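Local coordinates for protein protoporphyrinogen oxidase (Exiguobacterium sibiricum, PDB 3LOV) that binds FAD and probably oxidises coproporphyrinogen III to coproporphyrin III with molecular oxygen, a step of coproporphyrin-dependent heme b biosynthesis, at residues 67-72 against 446-451; 250-255 against 269-274; 316-321 against 355-360. One frame throughout, in Å; residues are numbered along the deposited sequence.

Contact 1: 67-72 against 446-451; sequences HILTDL and GLPDCV. With FAD (flavin-adenine dinucleotide), chain B.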
loop_
_atom_site.group_PDB
_atom_site.type_symbol
_atom_site.label_atom_id
_atom_site.label_comp_id
_atom_site.label_asym_id
_atom_site.label_seq_id
_atom_site.Cartn_x
_atom_site.Cartn_y
_atom_site.Cartn_z
ATOM N N HIS A 67 6.604 10.639 -7.858
ATOM C CA HIS A 67 6.986 10.572 -9.279
ATOM C C HIS A 67 8.210 9.700 -9.569
ATOM O O HIS A 67 8.522 9.478 -10.745
ATOM C CB HIS A 67 7.277 11.995 -9.800
ATOM C CG HIS A 67 8.469 12.621 -9.154
ATOM N ND1 HIS A 67 9.754 12.404 -9.607
ATOM C CD2 HIS A 67 8.580 13.407 -8.055
ATOM C CE1 HIS A 67 10.601 13.052 -8.823
ATOM N NE2 HIS A 67 9.911 13.688 -7.892
ATOM N N ILE A 68 8.898 9.197 -8.530
ATOM C CA ILE A 68 10.012 8.277 -8.768
ATOM C C ILE A 68 9.583 7.056 -9.606
ATOM O O ILE A 68 10.322 6.616 -10.489
ATOM C CB ILE A 68 10.726 7.838 -7.457
ATOM C CG1 ILE A 68 12.046 7.137 -7.790
ATOM C CG2 ILE A 68 9.827 6.922 -6.595
ATOM C CD1 ILE A 68 12.929 6.877 -6.569
ATOM N N LEU A 69 8.354 6.573 -9.404
ATOM C CA LEU A 69 7.882 5.401 -10.119
ATOM C C LEU A 69 7.508 5.797 -11.563
ATOM O O LEU A 69 7.711 5.018 -12.503
ATOM C CB LEU A 69 6.695 4.742 -9.388
ATOM C CG LEU A 69 6.099 3.456 -10.011
ATOM C CD1 LEU A 69 7.176 2.544 -10.637
ATOM C CD2 LEU A 69 5.301 2.653 -8.974
ATOM N N THR A 70 6.929 6.994 -11.719
ATOM C CA THR A 70 6.684 7.577 -13.054
ATOM C C THR A 70 7.988 7.675 -13.828
ATOM O O THR A 70 8.067 7.240 -14.964
ATOM C CB THR A 70 6.048 8.960 -12.942
ATOM O OG1 THR A 70 4.953 8.918 -12.008
ATOM C CG2 THR A 70 5.545 9.436 -14.352
ATOM N N ASP A 71 9.030 8.166 -13.165
ATOM C CA ASP A 71 10.334 8.315 -13.791
ATOM C C ASP A 71 10.955 6.972 -14.223
ATOM O O ASP A 71 11.496 6.845 -15.347
ATOM C CB ASP A 71 11.282 9.025 -12.844
ATOM C CG ASP A 71 10.925 10.469 -12.626
ATOM O OD1 ASP A 71 10.298 11.085 -13.507
ATOM O OD2 ASP A 71 11.301 10.986 -11.560
ATOM N N LEU A 72 10.855 5.966 -13.348
ATOM C CA LEU A 72 11.300 4.610 -13.670
ATOM C C LEU A 72 10.515 4.094 -14.858
ATOM O O LEU A 72 11.096 3.507 -15.791
ATOM C CB LEU A 72 11.158 3.663 -12.453
ATOM C CG LEU A 72 11.641 2.230 -12.616
ATOM C CD1 LEU A 72 13.151 2.287 -12.953
ATOM C CD2 LEU A 72 11.327 1.305 -11.313
ATOM N N GLY A 446 3.899 1.759 -0.023
ATOM C CA GLY A 446 3.442 1.851 -1.424
ATOM C C GLY A 446 4.497 1.561 -2.473
ATOM O O GLY A 446 5.688 1.620 -2.193
ATOM N N LEU A 447 4.068 1.285 -3.703
ATOM C CA LEU A 447 4.988 0.923 -4.771
ATOM C C LEU A 447 6.137 1.932 -4.938
ATOM O O LEU A 447 7.319 1.527 -5.022
ATOM C CB LEU A 447 4.258 0.674 -6.083
ATOM C CG LEU A 447 3.329 -0.514 -6.054
ATOM C CD1 LEU A 447 2.338 -0.452 -7.200
ATOM C CD2 LEU A 447 4.074 -1.819 -6.102
ATOM N N PRO A 448 5.820 3.247 -4.923
ATOM C CA PRO A 448 6.854 4.276 -5.074
ATOM C C PRO A 448 7.816 4.357 -3.912
ATOM O O PRO A 448 9.003 4.646 -4.132
ATOM C CB PRO A 448 6.048 5.575 -5.170
ATOM C CG PRO A 448 4.716 5.130 -5.645
ATOM C CD PRO A 448 4.491 3.870 -4.872
ATOM N N ASP A 449 7.305 4.091 -2.698
ATOM C CA ASP A 449 8.130 4.058 -1.487
ATOM C C ASP A 449 9.143 2.911 -1.542
ATOM O O ASP A 449 10.283 3.040 -1.125
ATOM C CB ASP A 449 7.262 3.908 -0.219
ATOM C CG ASP A 449 6.208 5.062 -0.042
ATOM O OD1 ASP A 449 6.530 6.231 -0.253
ATOM O OD2 ASP A 449 5.052 4.766 0.302
ATOM N N CYS A 450 8.685 1.763 -2.000
ATOM C CA CYS A 450 9.534 0.596 -2.191
ATOM C C CYS A 450 10.587 0.830 -3.264
ATOM O O CYS A 450 11.771 0.475 -3.093
ATOM C CB CYS A 450 8.666 -0.611 -2.537
ATOM S SG CYS A 450 7.749 -1.229 -1.092
ATOM N N VAL A 451 10.195 1.469 -4.355
ATOM C CA VAL A 451 11.178 1.811 -5.372
ATOM C C VAL A 451 12.259 2.739 -4.802
ATOM O O VAL A 451 13.443 2.446 -4.953
ATOM C CB VAL A 451 10.538 2.404 -6.646
ATOM C CG1 VAL A 451 11.632 2.975 -7.585
ATOM C CG2 VAL A 451 9.652 1.335 -7.341
HETATM P PA FAD B . 6.722 -8.327 -2.182
HETATM O O1A FAD B . 5.891 -7.882 -3.338
HETATM O O2A FAD B . 6.056 -9.008 -1.046
HETATM O O5B FAD B . 7.877 -9.272 -2.734
HETATM C C5B FAD B . 8.645 -10.102 -1.901
HETATM C C4B FAD B . 9.334 -11.142 -2.792
HETATM O O4B FAD B . 10.294 -11.892 -2.043
HETATM C C3B FAD B . 8.321 -12.098 -3.388
HETATM O O3B FAD B . 8.532 -12.291 -4.775
HETATM C C2B FAD B . 8.578 -13.347 -2.567
HETATM O O2B FAD B . 8.317 -14.517 -3.258
HETATM C C1B FAD B . 10.059 -13.253 -2.270
HETATM N N9A FAD B . 10.527 -14.024 -1.108
HETATM C C8A FAD B . 9.931 -14.317 0.099
HETATM N N7A FAD B . 10.769 -15.069 0.859
HETATM C C5A FAD B . 11.911 -15.266 0.133
HETATM C C6A FAD B . 13.116 -15.927 0.384
HETATM N N6A FAD B . 13.348 -16.519 1.553
HETATM N N1A FAD B . 14.104 -15.945 -0.586
HETATM C C2A FAD B . 13.926 -15.281 -1.776
HETATM N N3A FAD B . 12.744 -14.604 -2.013
HETATM C C4A FAD B . 11.761 -14.618 -1.090
HETATM N N1 FAD B . 0.860 -0.049 -3.112
HETATM C C2 FAD B . 0.536 0.976 -3.957
HETATM O O2 FAD B . 1.374 1.839 -4.252
HETATM N N3 FAD B . -0.736 1.061 -4.463
HETATM C C4 FAD B . -1.698 0.174 -4.141
HETATM O O4 FAD B . -2.796 0.291 -4.652
HETATM C C4X FAD B . -1.413 -0.851 -3.264
HETATM N N5 FAD B . -2.383 -1.793 -2.966
HETATM C C5X FAD B . -2.057 -2.833 -2.091
HETATM C C6 FAD B . -3.030 -3.776 -1.743
HETATM C C7 FAD B . -2.716 -4.825 -0.863
HETATM C C7M FAD B . -3.762 -5.838 -0.501
HETATM C C8 FAD B . -1.411 -4.959 -0.354
HETATM C C8M FAD B . -1.030 -6.069 0.610
HETATM C C9 FAD B . -0.430 -4.037 -0.705
HETATM C C9A FAD B . -0.739 -2.962 -1.569
HETATM N N10 FAD B . 0.245 -2.030 -1.923
HETATM C C10 FAD B . -0.106 -0.970 -2.768
HETATM C "C1'" FAD B . 1.661 -2.077 -1.399
HETATM C "C2'" FAD B . 2.552 -2.790 -2.446
HETATM O "O2'" FAD B . 2.111 -4.090 -2.584
HETATM C "C3'" FAD B . 4.037 -2.817 -2.059
HETATM O "O3'" FAD B . 4.513 -1.492 -2.262
HETATM C "C4'" FAD B . 4.939 -3.755 -2.903
HETATM O "O4'" FAD B . 4.288 -4.840 -3.535
HETATM C "C5'" FAD B . 6.021 -4.393 -2.055
HETATM O "O5'" FAD B . 6.895 -5.107 -2.892
HETATM P P FAD B . 8.154 -5.816 -2.256
HETATM O O1P FAD B . 8.779 -5.001 -1.155
HETATM O O2P FAD B . 9.114 -6.360 -3.286
HETATM O O3P FAD B . 7.516 -7.114 -1.492
#
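The Asp449 carboxylate is gripped at both oxygens: OD2 receives Gly446 N on its anti lone pair (3.2 Å), and OD1 forms a salt bridge with Lys66. Gly446 sits at the N-cap of helix 447-463, and the next amide, Leu447 N, gives a nearly straight bond (2.8 Å, 166°) to flavin O2. The helix N terminus faces the pyrimidine end of the flavin and would probably stabilise negative charge there. The Leu447 side chain works both ways: CG lies 3.6 Å from flavin O2, while CB takes the CD2 methyl of Leu69, crossing obliquely at 3.7 Å. An alanine here would keep the amide bond but would probably loosen the packing against the flavin and ribityl chain, since CG and both methyls would go. Val451 CG1 meets Leu72 CD2 at 4.1 Å, and Ile68, its CG1 anti to the backbone N, slides past Val451 in the opposite direction. Ile68 CG2 rests 3.5 Å from Pro448 O. The two short helical segments cross at 74° with axes 9.3 Å apart; Tyr62 of strand 62-63 also packs on Leu69 and Pro448, and helix 14-26 lies against Leu72, Cys450 and Val451.

Contact 2: 250-255 against 269-274; sequences EIRLET and LKTDHG
Arg252 leaves strand 250-252 with its CB directed at the 269-274 segment, and its CG is anti to the carbonyl carbon (chi1 -47°). The chain then bends at chi2 and again at chi3. The side chain also touches Thr33 and Leu35 of the adjoining strand 31-35. At the tip, NH1 turns to a salt bridge with Glu276, while NH2 comes 4.1 Å from Thr271 OG1, the two side chains crossing at about a right angle; Gly274 O lies near the guanidinium plane, at its edge. Strand 250-252 is an outer strand of the parallel Rossmann-type sheet of the FAD-binding domain, and the turn it meets joins two strands of a separate three-stranded antiparallel sheet. That type I turn, Thr271 to Gly274, is braced by one hydroxyl: Thr271 OG1 accepts from His273 N in an ST turn and donates to an in-plane lone pair of Gly274 O at 2.6 Å. Thr255 CG2, anti to its own backbone N, presses on Thr271 CB at 3.6 Å, and Thr255 OG1 donates to Leu253 O at 2.7 Å from above the carbonyl plane. The His273 ring carries Asp272 CB over one face and turns its edge to Glu254 O, 3.7 Å from NE2.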
loop_
_atom_site.group_PDB
_atom_site.type_symbol
_atom_site.label_atom_id
_atom_site.label_comp_id
_atom_site.label_asym_id
_atom_site.label_seq_id
_atom_site.Cartn_x
_atom_site.Cartn_y
_atom_site.Cartn_z
ATOM N N GLU A 250 21.766 -11.946 -12.938
ATOM C CA GLU A 250 21.271 -13.313 -13.050
ATOM C C GLU A 250 20.055 -13.511 -12.138
ATOM O O GLU A 250 20.148 -13.322 -10.939
ATOM C CB GLU A 250 22.352 -14.292 -12.655
ATOM C CG GLU A 250 22.029 -15.729 -13.086
ATOM C CD GLU A 250 22.749 -16.772 -12.259
ATOM O OE1 GLU A 250 23.709 -16.415 -11.542
ATOM O OE2 GLU A 250 22.355 -17.955 -12.326
ATOM N N ILE A 251 18.910 -13.896 -12.714
ATOM C CA ILE A 251 17.669 -14.072 -11.948
ATOM C C ILE A 251 17.490 -15.560 -11.681
ATOM O O ILE A 251 17.351 -16.321 -12.637
ATOM C CB ILE A 251 16.386 -13.627 -12.726
ATOM C CG1 ILE A 251 16.470 -12.184 -13.261
ATOM C CG2 ILE A 251 15.147 -13.865 -11.873
ATOM C CD1 ILE A 251 16.011 -11.154 -12.386
ATOM N N ARG A 252 17.434 -15.977 -10.413
ATOM C CA ARG A 252 17.165 -17.388 -10.112
ATOM C C ARG A 252 15.774 -17.545 -9.511
ATOM O O ARG A 252 15.534 -17.133 -8.381
ATOM C CB ARG A 252 18.210 -17.979 -9.151
ATOM C CG ARG A 252 19.700 -17.689 -9.488
ATOM C CD ARG A 252 20.488 -18.921 -9.898
ATOM N NE ARG A 252 20.612 -19.907 -8.825
ATOM C CZ ARG A 252 21.555 -19.904 -7.883
ATOM N NH1 ARG A 252 22.486 -18.952 -7.841
ATOM N NH2 ARG A 252 21.552 -20.861 -6.951
ATOM N N LEU A 253 14.862 -18.141 -10.247
ATOM C CA LEU A 253 13.525 -18.397 -9.710
ATOM C C LEU A 253 13.560 -19.695 -8.888
ATOM O O LEU A 253 14.521 -20.458 -8.945
ATOM C CB LEU A 253 12.502 -18.505 -10.838
ATOM C CG LEU A 253 12.251 -17.289 -11.715
ATOM C CD1 LEU A 253 11.315 -17.706 -12.869
ATOM C CD2 LEU A 253 11.700 -16.087 -10.909
ATOM N N GLU A 254 12.503 -19.941 -8.141
ATOM C CA GLU A 254 12.384 -21.132 -7.328
ATOM C C GLU A 254 13.653 -21.360 -6.507
ATOM O O GLU A 254 14.090 -22.475 -6.390
ATOM C CB GLU A 254 12.100 -22.366 -8.214
ATOM C CG GLU A 254 10.829 -22.297 -9.029
ATOM C CD GLU A 254 9.539 -22.573 -8.241
ATOM O OE1 GLU A 254 9.571 -22.762 -7.020
ATOM O OE2 GLU A 254 8.453 -22.578 -8.852
ATOM N N THR A 255 14.251 -20.306 -5.957
ATOM C CA THR A 255 15.469 -20.435 -5.187
ATOM C C THR A 255 15.375 -19.612 -3.917
ATOM O O THR A 255 15.942 -18.545 -3.813
ATOM C CB THR A 255 16.691 -20.037 -5.991
ATOM O OG1 THR A 255 16.645 -20.692 -7.253
ATOM C CG2 THR A 255 17.972 -20.436 -5.260
ATOM N N LEU A 269 25.528 -17.961 1.148
ATOM C CA LEU A 269 24.055 -17.927 1.161
ATOM C C LEU A 269 23.527 -19.291 0.776
ATOM O O LEU A 269 23.782 -19.781 -0.323
ATOM C CB LEU A 269 23.529 -16.836 0.230
ATOM C CG LEU A 269 23.413 -15.397 0.752
ATOM C CD1 LEU A 269 24.600 -14.885 1.502
ATOM C CD2 LEU A 269 23.138 -14.474 -0.441
ATOM N N LYS A 270 22.839 -19.935 1.720
ATOM C CA LYS A 270 22.318 -21.282 1.527
ATOM C C LYS A 270 21.021 -21.325 0.731
ATOM O O LYS A 270 20.073 -20.639 1.077
ATOM C CB LYS A 270 22.053 -21.925 2.893
ATOM C CG LYS A 270 21.568 -23.352 2.796
ATOM C CD LYS A 270 21.073 -23.840 4.141
ATOM C CE LYS A 270 20.226 -25.088 4.025
ATOM N NZ LYS A 270 20.923 -26.222 4.596
ATOM N N THR A 271 20.966 -22.190 -0.279
ATOM C CA THR A 271 19.757 -22.415 -1.103
ATOM C C THR A 271 19.602 -23.897 -1.344
ATOM O O THR A 271 20.517 -24.647 -1.091
ATOM C CB THR A 271 19.874 -21.755 -2.488
ATOM O OG1 THR A 271 20.648 -22.581 -3.374
ATOM C CG2 THR A 271 20.465 -20.315 -2.414
ATOM N N ASP A 272 18.481 -24.328 -1.887
ATOM C CA ASP A 272 18.259 -25.756 -2.180
ATOM C C ASP A 272 19.231 -26.367 -3.187
ATOM O O ASP A 272 19.433 -27.586 -3.201
ATOM C CB ASP A 272 16.847 -25.952 -2.716
ATOM C CG ASP A 272 15.793 -25.786 -1.647
ATOM O OD1 ASP A 272 15.864 -26.539 -0.646
ATOM O OD2 ASP A 272 14.889 -24.926 -1.823
ATOM N N HIS A 273 19.809 -25.521 -4.035
ATOM C CA HIS A 273 20.667 -25.966 -5.118
ATOM C C HIS A 273 22.098 -25.447 -4.912
ATOM O O HIS A 273 22.761 -25.041 -5.859
ATOM C CB HIS A 273 20.089 -25.471 -6.451
ATOM C CG HIS A 273 18.592 -25.581 -6.534
ATOM N ND1 HIS A 273 17.934 -26.792 -6.585
ATOM C CD2 HIS A 273 17.626 -24.629 -6.551
ATOM C CE1 HIS A 273 16.630 -26.583 -6.643
ATOM N NE2 HIS A 273 16.417 -25.278 -6.624
ATOM N N GLY A 274 22.572 -25.447 -3.673
ATOM C CA GLY A 274 23.935 -25.018 -3.403
ATOM C C GLY A 274 24.101 -23.538 -3.089
ATOM O O GLY A 274 23.219 -22.717 -3.337
#

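Contact 3: 316-321 against 355-360; sequences IFDQQQ and PDHTVL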
loop_
_atom_site.group_PDB
_atom_site.type_symbol
_atom_site.label_atom_id
_atom_site.label_comp_id
_atom_site.label_asym_id
_atom_site.label_seq_id
_atom_site.Cartn_x
_atom_site.Cartn_y
_atom_site.Cartn_z
ATOM N N ILE A 316 -16.634 -10.563 -12.354
ATOM C CA ILE A 316 -16.862 -10.093 -13.709
ATOM C C ILE A 316 -18.308 -10.429 -14.042
ATOM O O ILE A 316 -18.705 -11.574 -13.991
ATOM C CB ILE A 316 -15.930 -10.783 -14.744
ATOM C CG1 ILE A 316 -14.482 -10.266 -14.620
ATOM C CG2 ILE A 316 -16.468 -10.542 -16.187
ATOM C CD1 ILE A 316 -13.417 -11.183 -15.227
ATOM N N PHE A 317 -19.082 -9.408 -14.379
ATOM C CA PHE A 317 -20.470 -9.563 -14.807
ATOM C C PHE A 317 -20.632 -9.097 -16.225
ATOM O O PHE A 317 -19.961 -8.145 -16.641
ATOM C CB PHE A 317 -21.363 -8.657 -13.979
ATOM C CG PHE A 317 -21.346 -8.963 -12.524
ATOM C CD1 PHE A 317 -22.231 -9.900 -11.989
ATOM C CD2 PHE A 317 -20.440 -8.323 -11.682
ATOM C CE1 PHE A 317 -22.226 -10.182 -10.626
ATOM C CE2 PHE A 317 -20.435 -8.594 -10.332
ATOM C CZ PHE A 317 -21.319 -9.530 -9.794
ATOM N N ASP A 318 -21.567 -9.697 -16.957
ATOM C CA ASP A 318 -21.985 -9.116 -18.229
ATOM C C ASP A 318 -22.436 -7.671 -17.972
ATOM O O ASP A 318 -22.984 -7.364 -16.909
ATOM C CB ASP A 318 -23.090 -9.958 -18.888
ATOM C CG ASP A 318 -22.531 -11.135 -19.681
ATOM O OD1 ASP A 318 -21.579 -10.914 -20.466
ATOM O OD2 ASP A 318 -23.041 -12.273 -19.525
ATOM N N GLN A 319 -22.149 -6.783 -18.924
ATOM C CA GLN A 319 -22.401 -5.357 -18.750
ATOM C C GLN A 319 -23.807 -5.146 -18.218
ATOM O O GLN A 319 -24.744 -5.782 -18.689
ATOM C CB GLN A 319 -22.210 -4.617 -20.070
ATOM C CG GLN A 319 -22.302 -3.103 -19.934
ATOM C CD GLN A 319 -21.086 -2.385 -20.506
ATOM O OE1 GLN A 319 -19.947 -2.730 -20.196
ATOM N NE2 GLN A 319 -21.324 -1.373 -21.329
ATOM N N GLN A 320 -23.948 -4.259 -17.239
ATOM C CA GLN A 320 -25.177 -4.138 -16.457
ATOM C C GLN A 320 -25.952 -2.912 -16.842
ATOM O O GLN A 320 -25.352 -1.841 -16.988
ATOM C CB GLN A 320 -24.853 -4.040 -14.968
ATOM C CG GLN A 320 -24.458 -5.362 -14.358
ATOM C CD GLN A 320 -25.644 -6.265 -14.120
ATOM O OE1 GLN A 320 -26.654 -5.841 -13.559
ATOM N NE2 GLN A 320 -25.527 -7.520 -14.534
ATOM N N GLN A 321 -27.278 -3.075 -16.968
ATOM C CA GLN A 321 -28.214 -1.964 -17.240
ATOM C C GLN A 321 -28.444 -1.059 -16.012
ATOM O O GLN A 321 -28.592 0.148 -16.162
ATOM C CB GLN A 321 -29.553 -2.490 -17.783
ATOM N N PRO A 355 -13.595 -3.135 -20.745
ATOM C CA PRO A 355 -14.373 -2.209 -21.567
ATOM C C PRO A 355 -15.882 -2.510 -21.678
ATOM O O PRO A 355 -16.702 -1.576 -21.605
ATOM C CB PRO A 355 -13.705 -2.342 -22.943
ATOM C CG PRO A 355 -13.080 -3.725 -22.929
ATOM C CD PRO A 355 -12.565 -3.838 -21.532
ATOM N N ASP A 356 -16.245 -3.782 -21.857
ATOM C CA ASP A 356 -17.652 -4.137 -22.088
ATOM C C ASP A 356 -18.239 -4.976 -20.982
ATOM O O ASP A 356 -18.998 -5.915 -21.237
ATOM C CB ASP A 356 -17.766 -4.886 -23.401
ATOM C CG ASP A 356 -17.403 -4.013 -24.566
ATOM O OD1 ASP A 356 -18.137 -3.024 -24.785
ATOM O OD2 ASP A 356 -16.371 -4.289 -25.216
ATOM N N HIS A 357 -17.885 -4.644 -19.747
ATOM C CA HIS A 357 -18.345 -5.412 -18.605
ATOM C C HIS A 357 -18.438 -4.570 -17.360
ATOM O O HIS A 357 -17.888 -3.477 -17.289
ATOM C CB HIS A 357 -17.393 -6.582 -18.324
ATOM C CG HIS A 357 -17.304 -7.579 -19.432
ATOM N ND1 HIS A 357 -16.613 -7.330 -20.597
ATOM C CD2 HIS A 357 -17.783 -8.841 -19.537
ATOM C CE1 HIS A 357 -16.669 -8.397 -21.372
ATOM N NE2 HIS A 357 -17.378 -9.326 -20.755
ATOM N N THR A 358 -19.147 -5.120 -16.374
ATOM C CA THR A 358 -19.236 -4.558 -15.061
ATOM C C THR A 358 -18.343 -5.449 -14.223
ATOM O O THR A 358 -18.562 -6.670 -14.137
ATOM C CB THR A 358 -20.678 -4.580 -14.559
ATOM O OG1 THR A 358 -21.460 -3.713 -15.391
ATOM C CG2 THR A 358 -20.788 -4.099 -13.117
ATOM N N VAL A 359 -17.321 -4.844 -13.615
ATOM C CA VAL A 359 -16.390 -5.602 -12.788
ATOM C C VAL A 359 -16.269 -4.975 -11.419
ATOM O O VAL A 359 -15.940 -3.782 -11.305
ATOM C CB VAL A 359 -15.030 -5.671 -13.447
ATOM C CG1 VAL A 359 -14.069 -6.528 -12.607
ATOM C CG2 VAL A 359 -15.181 -6.212 -14.901
ATOM N N LEU A 360 -16.529 -5.793 -10.394
ATOM C CA LEU A 360 -16.435 -5.366 -9.003
ATOM C C LEU A 360 -15.206 -6.042 -8.357
ATOM O O LEU A 360 -14.973 -7.232 -8.535
ATOM C CB LEU A 360 -17.737 -5.667 -8.224
ATOM C CG LEU A 360 -19.078 -5.021 -8.677
ATOM C CD1 LEU A 360 -20.256 -5.449 -7.775
ATOM C CD2 LEU A 360 -19.004 -3.491 -8.702
#
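Two rings flank this strand pair. The Phe317 ring has Thr358 O at its edge, in the ring plane and 3.5 Å from CD2, and Leu360 CD1 approaches CE2 obliquely at 4.1 Å. The His357 ring turns an edge to Phe317 O; Ile316 CG2 comes to its CD2 obliquely, and Phe53 makes an edge-to-face contact with it. Between the rings, strands 316-318 and 357-360 run antiparallel, with Phe317 and Thr358 as a hydrogen-bonded pair. Phe317 N gives to Thr358 O at 2.8 Å, nearly along the C=O axis, whereas Thr358 N reaches Phe317 O at 3.1 Å from above the carbonyl plane. Ile316 and Val359, a non-hydrogen-bonded pair, lie side by side on the opposite face from Phe317 and Thr358, with Ile55 against both. Farther along 316-321, Thr358 OG1 takes a weak bond from Gln320 N (3.1 Å, 133°), and Gln320 CB lies 3.4 Å from that oxygen. His357 NE2 is hydrogen-bonded to Lys399, and Asp318 makes a long, weak ion pair with the same lysine. A bond from that ammonium would imply that NE2 accepts, so His357 is probably neutral, with its proton on ND1.

In the fold
From the N terminus, the chain passes through the first strands of the parallel sheet and into helix 68-75, whose partner does not arrive until helix 447-463. Contact 1 closes a loop of more than 370 residues, and both other contacts are nested within it. Contact 2 closes first, over a short span, tying the outer strand of the parallel sheet to a turn of the small antiparallel sheet. Contact 3 follows in series, pairing two neighbouring strands of the seven-stranded mixed sheet. None touches another: centre to centre, contacts 2 and 3 lie about 43 Å apart, and contact 1, beside the flavin, about 27 Å from contact 2 and about 31 Å from contact 3.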